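PDB 5XFM: alpha-glucosidase from Bacteroides thetaiotaomicron, which hydrolyses beta-L-arabinopyranosides and alpha-galactosides, acting as a bifunctional family 97 glycoside hydrolase. Local coordinates for residues Y40-N45 with R261-G266; T153-P158 with Y177-P182; Y193-L198 with V207-T212. The protein carries 1 engineered substitution. All coordinates share one frame; numbering follows the deposited sequence.

How the contacts relate
All three contacts belong to the N-terminal beta-sandwich domain. Contact 1 joins its two sheets through buried apolar side chains and has no hydrogen bond of its own, whereas contacts 2 and 3 pair strands within one sheet through backbone bonds. Contacts 1 and 3 are wholly buried; contact 2 lies at that sheet's outermost strand, 178-182, is partly exposed and adds a bulge, a polar side-chain bond and a water. Within the shared sheet, 256-266 of contact 1 bonds to its neighbour 206-212 of contact 3, where R261 also forms a salt bridge with E211, and 197-200 bonds to 153-156 of contact 2. Contacts 1 and 2 do not touch, their centres about 19 Å apart.

Contact 1: residues Y40-N45 with R261-G266; sequences YSVSYN and RTITVG
Y40, V42 and Y44 pack against I263, V265 and G266 in a sheet-to-sheet contact, buried in the N-terminal domain and made without a hydrogen bond between the segments. Strand 40-44 and strand 261-266 run in roughly the same direction, 33° apart, with axes 7.6 Å from each other, too far for backbone pairing. Y40 and I263 reach toward each other tip to tip: I263 CD1 lies 3.6 Å from Y40 OH and 3.8 Å from Y40 CE2. The Y40 hydroxyl is itself engaged by the carbonyl of G145, and its ring also meets that of F124. In the middle the fit is looser, with V42 CG1 4.4 Å from V265 CG1 and V42 CG2 4.5 Å from I263 CD1.

The two strands belong to opposed antiparallel sheets, the beta-sandwich expected of a domain in the galactose-mutarotase-like clan. S43 points away from strand 261-266, and both S41 and S43 touch side chains of the neighbouring strand 26-31. At the other end Y44 has CG anti to its backbone N (chi1 -168°), and its ring lies flat over the chain at G266. There G266 CA stands 4.0 Å from the ring centroid, only 5° off the normal, a CH-pi contact with no side chain intervening. At the root of the same side chain, Y44 CB touches V265 CG2 at 3.8 Å.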
loop_
_atom_site.group_PDB
_atom_site.type_symbol
_atom_site.label_atom_id
_atom_site.label_comp_id
_atom_site.label_asym_id
_atom_site.label_seq_id
_atom_site.Cartn_x
_atom_site.Cartn_y
_atom_site.Cartn_z
ATOM N N TYR A 40 4.236 20.672 -17.036
ATOM C CA TYR A 40 3.115 21.138 -16.233
ATOM C C TYR A 40 3.661 21.681 -14.921
ATOM O O TYR A 40 4.816 21.440 -14.587
ATOM C CB TYR A 40 2.112 20.009 -15.979
ATOM C CG TYR A 40 2.628 18.945 -15.039
ATOM C CD1 TYR A 40 3.521 17.980 -15.484
ATOM C CD2 TYR A 40 2.216 18.896 -13.712
ATOM C CE1 TYR A 40 4.001 17.003 -14.638
ATOM C CE2 TYR A 40 2.690 17.920 -12.858
ATOM C CZ TYR A 40 3.583 16.979 -13.327
ATOM O OH TYR A 40 4.066 16.006 -12.489
ATOM N N SER A 41 2.850 22.442 -14.197
ATOM C CA SER A 41 3.235 22.884 -12.858
ATOM C C SER A 41 2.022 22.852 -11.937
ATOM O O SER A 41 0.882 22.908 -12.397
ATOM C CB SER A 41 3.844 24.285 -12.885
ATOM O OG SER A 41 2.865 25.253 -13.209
ATOM N N VAL A 42 2.270 22.731 -10.639
ATOM C CA VAL A 42 1.195 22.599 -9.665
ATOM C C VAL A 42 1.324 23.577 -8.509
ATOM O O VAL A 42 2.390 23.718 -7.908
ATOM C CB VAL A 42 1.131 21.163 -9.095
ATOM C CG1 VAL A 42 0.069 21.056 -8.003
ATOM C CG2 VAL A 42 0.867 20.167 -10.212
ATOM N N SER A 43 0.223 24.247 -8.196
ATOM C CA SER A 43 0.176 25.150 -7.057
ATOM C C SER A 43 -0.969 24.791 -6.116
ATOM O O SER A 43 -1.973 24.213 -6.542
ATOM C CB SER A 43 0.042 26.595 -7.544
ATOM O OG SER A 43 -1.313 26.923 -7.799
ATOM N N TYR A 44 -0.814 25.126 -4.839
ATOM C CA TYR A 44 -1.874 24.938 -3.854
ATOM C C TYR A 44 -1.955 26.163 -2.958
ATOM O O TYR A 44 -0.958 26.548 -2.352
ATOM C CB TYR A 44 -1.635 23.682 -3.010
ATOM C CG TYR A 44 -2.847 23.298 -2.191
ATOM C CD1 TYR A 44 -3.042 23.806 -0.913
ATOM C CD2 TYR A 44 -3.814 22.447 -2.712
ATOM C CE1 TYR A 44 -4.160 23.466 -0.170
ATOM C CE2 TYR A 44 -4.926 22.103 -1.983
ATOM C CZ TYR A 44 -5.099 22.612 -0.714
ATOM O OH TYR A 44 -6.222 22.260 0.004
ATOM N N ASN A 45 -3.151 26.745 -2.855
ATOM C CA ASN A 45 -3.349 28.050 -2.213
ATOM C C ASN A 45 -2.336 29.113 -2.632
ATOM O O ASN A 45 -1.911 29.930 -1.816
ATOM C CB ASN A 45 -3.325 27.908 -0.687
ATOM C CG ASN A 45 -4.650 27.442 -0.126
ATOM O OD1 ASN A 45 -5.697 27.611 -0.752
ATOM N ND2 ASN A 45 -4.615 26.851 1.062
ATOM N N ARG A 261 -0.619 8.660 -13.282
ATOM C CA ARG A 261 0.374 9.259 -12.398
ATOM C C ARG A 261 -0.388 10.100 -11.376
ATOM O O ARG A 261 -1.239 10.904 -11.764
ATOM C CB ARG A 261 1.315 10.150 -13.192
ATOM C CG ARG A 261 1.832 9.532 -14.478
ATOM C CD ARG A 261 2.702 8.361 -14.209
ATOM N NE ARG A 261 3.048 7.592 -15.403
ATOM C CZ ARG A 261 3.076 6.262 -15.423
ATOM N NH1 ARG A 261 2.740 5.570 -14.338
ATOM N NH2 ARG A 261 3.404 5.619 -16.531
ATOM N N THR A 262 -0.090 9.949 -10.092
ATOM C CA THR A 262 -0.897 10.620 -9.076
ATOM C C THR A 262 -0.100 11.569 -8.185
ATOM O O THR A 262 1.001 11.251 -7.722
ATOM C CB THR A 262 -1.621 9.599 -8.176
ATOM O OG1 THR A 262 -0.668 8.931 -7.339
ATOM C CG2 THR A 262 -2.366 8.562 -9.028
ATOM N N ILE A 263 -0.688 12.735 -7.940
ATOM C CA ILE A 263 -0.102 13.754 -7.085
ATOM C C ILE A 263 -1.098 14.192 -6.013
ATOM O O ILE A 263 -2.084 14.860 -6.312
ATOM C CB ILE A 263 0.320 14.990 -7.891
ATOM C CG1 ILE A 263 1.110 14.584 -9.136
ATOM C CG2 ILE A 263 1.111 15.956 -7.018
ATOM C CD1 ILE A 263 1.374 15.741 -10.088
ATOM N N THR A 264 -0.857 13.795 -4.771
ATOM C CA THR A 264 -1.718 14.205 -3.671
ATOM C C THR A 264 -1.074 15.396 -2.981
ATOM O O THR A 264 0.008 15.284 -2.425
ATOM C CB THR A 264 -1.927 13.061 -2.664
ATOM O OG1 THR A 264 -2.523 11.945 -3.331
ATOM C CG2 THR A 264 -2.818 13.504 -1.511
ATOM N N VAL A 265 -1.719 16.548 -3.026
ATOM C CA VAL A 265 -1.059 17.771 -2.578
ATOM C C VAL A 265 -1.944 18.508 -1.576
ATOM O O VAL A 265 -3.164 18.515 -1.709
ATOM C CB VAL A 265 -0.686 18.666 -3.782
ATOM C CG1 VAL A 265 -1.783 18.639 -4.819
ATOM C CG2 VAL A 265 -0.360 20.101 -3.344
ATOM N N GLY A 266 -1.332 19.107 -0.559
ATOM C CA GLY A 266 -2.092 19.923 0.372
ATOM C C GLY A 266 -1.212 20.839 1.193
ATOM O O GLY A 266 0.005 20.768 1.101
#

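Contact 2: residues T153-P158 with Y177-P182; sequences TTFLCP and YKADAP
T154 and A181 form an antiparallel hydrogen-bonded pair at the border strand of a sandwich sheet, within a G1 beta bulge in which D180 and A181 both face T154. T154 N gives a bond to A181 O and A181 N returns one to T154 O, each 2.9 Å. D180 takes the left-handed helical backbone (phi 50°, psi 43°) where the chain turns its corner. Beyond the bulge the pairing slackens to a weak bond from K178 N to L156 O, accompanied by a CA-H...O contact from F155 CA to K178 O.

The F155 ring covers the corner of the chain: D180 N stands 3.4 Å above its plane over the centre, A179 C lies over the same face nearer the rim, and A179 CB touches F155 CE2. The D180 carboxylate lies beside the ring, their planes 64° apart, with D180 OD2 3.2 Å from F155 CZ. D180 OD1 accepts the T153 hydroxyl nearly along its C-O axis, T153 OG1 being 2.6 Å away. At the other end C157 CB sits over the centre of the Y177 ring, 3.9 Å from its centroid, and C157 SG makes a sulfur-aromatic contact with the same face.

Outside the pair, R200 forms a salt bridge with D180 OD1, while Y563 from the C-terminal sheet bonds to OD2, which should steady the carboxylate in this position. Helix 470-474 brings F472 against A179 and N473 against Y177. On the side of T154 a water bridges the strands, 2.6 Å from T154 OG1 and donating to P182 O at the same length.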
loop_
_atom_site.group_PDB
_atom_site.type_symbol
_atom_site.label_atom_id
_atom_site.label_comp_id
_atom_site.label_asym_id
_atom_site.label_seq_id
_atom_site.Cartn_x
_atom_site.Cartn_y
_atom_site.Cartn_z
ATOM N N THR A 153 12.107 18.775 1.126
ATOM C CA THR A 153 12.750 17.570 1.663
ATOM C C THR A 153 11.929 16.307 1.361
ATOM O O THR A 153 10.776 16.384 0.937
ATOM C CB THR A 153 13.007 17.677 3.179
ATOM O OG1 THR A 153 11.798 18.040 3.852
ATOM C CG2 THR A 153 14.075 18.723 3.459
ATOM N N THR A 154 12.537 15.143 1.565
ATOM C CA THR A 154 11.960 13.895 1.072
ATOM C C THR A 154 11.850 12.788 2.125
ATOM O O THR A 154 12.646 12.719 3.059
ATOM C CB THR A 154 12.792 13.347 -0.112
ATOM O OG1 THR A 154 13.973 12.717 0.393
ATOM C CG2 THR A 154 13.206 14.470 -1.060
ATOM N N PHE A 155 10.858 11.919 1.945
ATOM C CA PHE A 155 10.658 10.732 2.774
ATOM C C PHE A 155 10.544 9.532 1.840
ATOM O O PHE A 155 9.439 9.117 1.478
ATOM C CB PHE A 155 9.400 10.859 3.644
ATOM C CG PHE A 155 9.423 12.028 4.605
ATOM C CD1 PHE A 155 9.307 13.332 4.146
ATOM C CD2 PHE A 155 9.510 11.816 5.970
ATOM C CE1 PHE A 155 9.317 14.404 5.026
ATOM C CE2 PHE A 155 9.514 12.882 6.858
ATOM C CZ PHE A 155 9.416 14.177 6.384
ATOM N N LEU A 156 11.691 8.981 1.455
ATOM C CA LEU A 156 11.764 7.961 0.414
ATOM C C LEU A 156 12.449 6.668 0.853
ATOM O O LEU A 156 13.354 6.681 1.690
ATOM C CB LEU A 156 12.517 8.518 -0.799
ATOM C CG LEU A 156 12.140 9.925 -1.267
ATOM C CD1 LEU A 156 13.101 10.451 -2.330
ATOM C CD2 LEU A 156 10.725 9.898 -1.807
ATOM N N CYS A 157 12.027 5.557 0.258
ATOM C CA CYS A 157 12.765 4.306 0.374
ATOM C C CYS A 157 13.243 3.899 -1.018
ATOM O O CYS A 157 12.493 3.987 -2.000
ATOM C CB CYS A 157 11.909 3.206 1.008
ATOM S SG CYS A 157 10.429 2.773 0.067
ATOM N N PRO A 158 14.496 3.447 -1.110
ATOM C CA PRO A 158 15.123 3.209 -2.408
ATOM C C PRO A 158 14.662 1.921 -3.062
ATOM O O PRO A 158 14.203 1.005 -2.379
ATOM C CB PRO A 158 16.600 3.119 -2.050
ATOM C CG PRO A 158 16.570 2.461 -0.694
ATOM C CD PRO A 158 15.391 3.074 0.002
ATOM N N TYR A 177 13.374 3.817 4.989
ATOM C CA TYR A 177 13.173 5.234 4.692
ATOM C C TYR A 177 14.203 6.142 5.353
ATOM O O TYR A 177 14.852 5.755 6.319
ATOM C CB TYR A 177 11.782 5.689 5.147
ATOM C CG TYR A 177 10.622 5.086 4.399
ATOM C CD1 TYR A 177 10.134 3.824 4.738
ATOM C CD2 TYR A 177 9.988 5.790 3.380
ATOM C CE1 TYR A 177 9.064 3.269 4.073
ATOM C CE2 TYR A 177 8.910 5.244 2.703
ATOM C CZ TYR A 177 8.453 3.982 3.055
ATOM O OH TYR A 177 7.386 3.428 2.398
ATOM N N LYS A 178 14.347 7.344 4.799
ATOM C CA LYS A 178 15.013 8.458 5.465
ATOM C C LYS A 178 14.036 9.625 5.587
ATOM O O LYS A 178 13.403 10.021 4.604
ATOM C CB LYS A 178 16.264 8.904 4.708
ATOM C CG LYS A 178 17.352 7.858 4.588
ATOM C CD LYS A 178 18.648 8.491 4.089
ATOM C CE LYS A 178 18.544 8.902 2.620
ATOM N NZ LYS A 178 19.758 9.605 2.109
ATOM N N ALA A 179 13.884 10.157 6.794
ATOM C CA ALA A 179 12.913 11.220 7.014
ATOM C C ALA A 179 13.550 12.584 6.802
ATOM O O ALA A 179 14.659 12.833 7.260
ATOM C CB ALA A 179 12.316 11.124 8.416
ATOM N N ASP A 180 12.833 13.463 6.107
ATOM C CA ASP A 180 13.301 14.817 5.834
ATOM C C ASP A 180 14.720 14.855 5.273
ATOM O O ASP A 180 15.541 15.674 5.679
ATOM C CB ASP A 180 13.195 15.665 7.104
ATOM C CG ASP A 180 11.853 16.363 7.214
ATOM O OD1 ASP A 180 11.479 17.077 6.257
ATOM O OD2 ASP A 180 11.149 16.166 8.228
ATOM N N ALA A 181 14.997 13.948 4.345
ATOM C CA ALA A 181 16.276 13.912 3.659
ATOM C C ALA A 181 16.382 15.054 2.656
ATOM O O ALA A 181 15.377 15.474 2.081
ATOM C CB ALA A 181 16.457 12.583 2.960
ATOM N N PRO A 182 17.600 15.570 2.445
ATOM C CA PRO A 182 17.784 16.548 1.369
ATOM C C PRO A 182 17.492 15.906 0.016
ATOM O O PRO A 182 17.688 14.690 -0.127
ATOM C CB PRO A 182 19.260 16.949 1.486
ATOM C CG PRO A 182 19.716 16.449 2.827
ATOM C CD PRO A 182 18.847 15.287 3.175
HETATM O O HOH W 1 16.159 12.694 -0.960
#

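Contact 3: residues Y193-L198 with V207-T212; sequences YTFPCL and VLVSET
One face of the F195 ring lies over the backbone of S210 in strand 207-212. S210 CA is 4.0 Å from the ring centroid, 29° off the normal, a CH-pi contact, while E211 N lies above the same face nearer the rim. With CG anti to the carbonyl carbon (chi1 -69°), the root of the ring comes close to S210, F195 CG being 3.9 Å from S210 CA. One side of the ring touches V209, with F195 CE1 3.6 Å from V209 CG1; the other meets E211, whose side chain crosses at about a right angle. The carboxylate plane is turned 60° from the ring plane, and E211 OE2 stands 3.9 Å from F195 CD2. R261 forms a salt bridge with E211 OE1, and R439 and the backbone N of S221 hold OE2.

A cis peptide links F195 to P196, whose CB packs on L208 CD1 at 3.8 Å and on S210 OG. The same L208 methyl continues over the chain of its partner strand to L198 CB, 4.1 Å away, and L198 CD1 reaches the V207 carbonyl. C197 and V209 point to the other face of the sheet. Between the two strands run two backbone bonds, C197 N to V209 O and V209 N to C197 O, each 2.9 Å; L198 and L208 form the next, non-hydrogen-bonded pair. This is the ladder of an antiparallel beta hairpin, strands 197-200 and 206-212, set inside one sheet of the N-terminal sandwich.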
loop_
_atom_site.group_PDB
_atom_site.type_symbol
_atom_site.label_atom_id
_atom_site.label_comp_id
_atom_site.label_asym_id
_atom_site.label_seq_id
_atom_site.Cartn_x
_atom_site.Cartn_y
_atom_site.Cartn_z
ATOM N N TYR A 193 13.770 5.428 -6.397
ATOM C CA TYR A 193 12.893 5.124 -5.269
ATOM C C TYR A 193 11.570 4.510 -5.712
ATOM O O TYR A 193 11.045 4.851 -6.772
ATOM C CB TYR A 193 12.630 6.400 -4.470
ATOM C CG TYR A 193 13.886 7.198 -4.228
ATOM C CD1 TYR A 193 14.697 6.940 -3.135
ATOM C CD2 TYR A 193 14.276 8.195 -5.114
ATOM C CE1 TYR A 193 15.850 7.663 -2.922
ATOM C CE2 TYR A 193 15.431 8.919 -4.910
ATOM C CZ TYR A 193 16.213 8.650 -3.814
ATOM O OH TYR A 193 17.355 9.374 -3.607
ATOM N N THR A 194 11.025 3.609 -4.907
ATOM C CA THR A 194 9.741 3.012 -5.256
ATOM C C THR A 194 8.581 3.812 -4.675
ATOM O O THR A 194 8.713 4.446 -3.623
ATOM C CB THR A 194 9.634 1.546 -4.795
ATOM O OG1 THR A 194 9.738 1.470 -3.370
ATOM C CG2 THR A 194 10.709 0.713 -5.460
ATOM N N PHE A 195 7.452 3.783 -5.384
ATOM C CA PHE A 195 6.232 4.475 -4.973
ATOM C C PHE A 195 5.662 3.872 -3.699
ATOM O O PHE A 195 5.925 2.707 -3.398
ATOM C CB PHE A 195 5.178 4.432 -6.096
ATOM C CG PHE A 195 5.526 5.267 -7.300
ATOM C CD1 PHE A 195 5.889 6.601 -7.159
ATOM C CD2 PHE A 195 5.486 4.718 -8.573
ATOM C CE1 PHE A 195 6.204 7.373 -8.264
ATOM C CE2 PHE A 195 5.804 5.483 -9.683
ATOM C CZ PHE A 195 6.164 6.814 -9.528
ATOM N N PRO A 196 4.904 4.671 -2.926
ATOM C CA PRO A 196 4.697 6.108 -3.150
ATOM C C PRO A 196 5.815 6.929 -2.523
ATOM O O PRO A 196 6.606 6.405 -1.730
ATOM C CB PRO A 196 3.348 6.373 -2.476
ATOM C CG PRO A 196 3.328 5.391 -1.334
ATOM C CD PRO A 196 4.011 4.152 -1.873
ATOM N N CYS A 197 5.878 8.205 -2.879
ATOM C CA CYS A 197 6.991 9.049 -2.475
ATOM C C CYS A 197 6.504 10.352 -1.854
ATOM O O CYS A 197 5.789 11.118 -2.495
ATOM C CB CYS A 197 7.873 9.337 -3.685
ATOM S SG CYS A 197 8.531 7.855 -4.450
ATOM N N LEU A 198 6.912 10.607 -0.615
ATOM C CA LEU A 198 6.424 11.764 0.129
ATOM C C LEU A 198 7.433 12.911 0.130
ATOM O O LEU A 198 8.620 12.719 0.363
ATOM C CB LEU A 198 6.076 11.370 1.572
ATOM C CG LEU A 198 5.481 12.489 2.437
ATOM C CD1 LEU A 198 4.171 13.028 1.836
ATOM C CD2 LEU A 198 5.255 12.031 3.859
ATOM N N VAL A 207 3.379 16.877 -0.646
ATOM C CA VAL A 207 3.091 16.225 -1.919
ATOM C C VAL A 207 3.415 14.719 -1.874
ATOM O O VAL A 207 4.497 14.331 -1.474
ATOM C CB VAL A 207 3.885 16.866 -3.062
ATOM C CG1 VAL A 207 3.722 16.055 -4.344
ATOM C CG2 VAL A 207 3.453 18.324 -3.271
ATOM N N LEU A 208 2.469 13.876 -2.272
ATOM C CA LEU A 208 2.706 12.442 -2.412
ATOM C C LEU A 208 2.585 12.001 -3.869
ATOM O O LEU A 208 1.522 12.129 -4.480
ATOM C CB LEU A 208 1.720 11.653 -1.561
ATOM C CG LEU A 208 1.901 10.132 -1.558
ATOM C CD1 LEU A 208 3.108 9.689 -0.719
ATOM C CD2 LEU A 208 0.621 9.443 -1.107
ATOM N N VAL A 209 3.676 11.483 -4.420
ATOM C CA VAL A 209 3.716 11.021 -5.807
ATOM C C VAL A 209 3.542 9.505 -5.884
ATOM O O VAL A 209 4.243 8.762 -5.198
ATOM C CB VAL A 209 5.046 11.421 -6.481
ATOM C CG1 VAL A 209 5.189 10.777 -7.842
ATOM C CG2 VAL A 209 5.153 12.943 -6.576
ATOM N N SER A 210 2.600 9.041 -6.698
ATOM C CA SER A 210 2.440 7.601 -6.882
ATOM C C SER A 210 1.885 7.272 -8.262
ATOM O O SER A 210 1.916 8.103 -9.161
ATOM C CB SER A 210 1.535 7.016 -5.798
ATOM O OG SER A 210 1.741 5.619 -5.673
ATOM N N GLU A 211 1.398 6.051 -8.434
ATOM C CA GLU A 211 0.735 5.683 -9.678
ATOM C C GLU A 211 -0.330 4.632 -9.397
ATOM O O GLU A 211 -0.206 3.841 -8.453
ATOM C CB GLU A 211 1.745 5.164 -10.709
ATOM C CG GLU A 211 2.183 3.731 -10.471
ATOM C CD GLU A 211 3.130 3.211 -11.533
ATOM O OE1 GLU A 211 3.088 3.716 -12.673
ATOM O OE2 GLU A 211 3.921 2.292 -11.214
ATOM N N THR A 212 -1.374 4.616 -10.218
ATOM C CA THR A 212 -2.428 3.624 -10.050
ATOM C C THR A 212 -2.982 3.142 -11.386
ATOM O O THR A 212 -2.777 3.777 -12.427
ATOM C CB THR A 212 -3.581 4.182 -9.199
ATOM O OG1 THR A 212 -4.504 3.130 -8.891
ATOM C CG2 THR A 212 -4.302 5.296 -9.947
#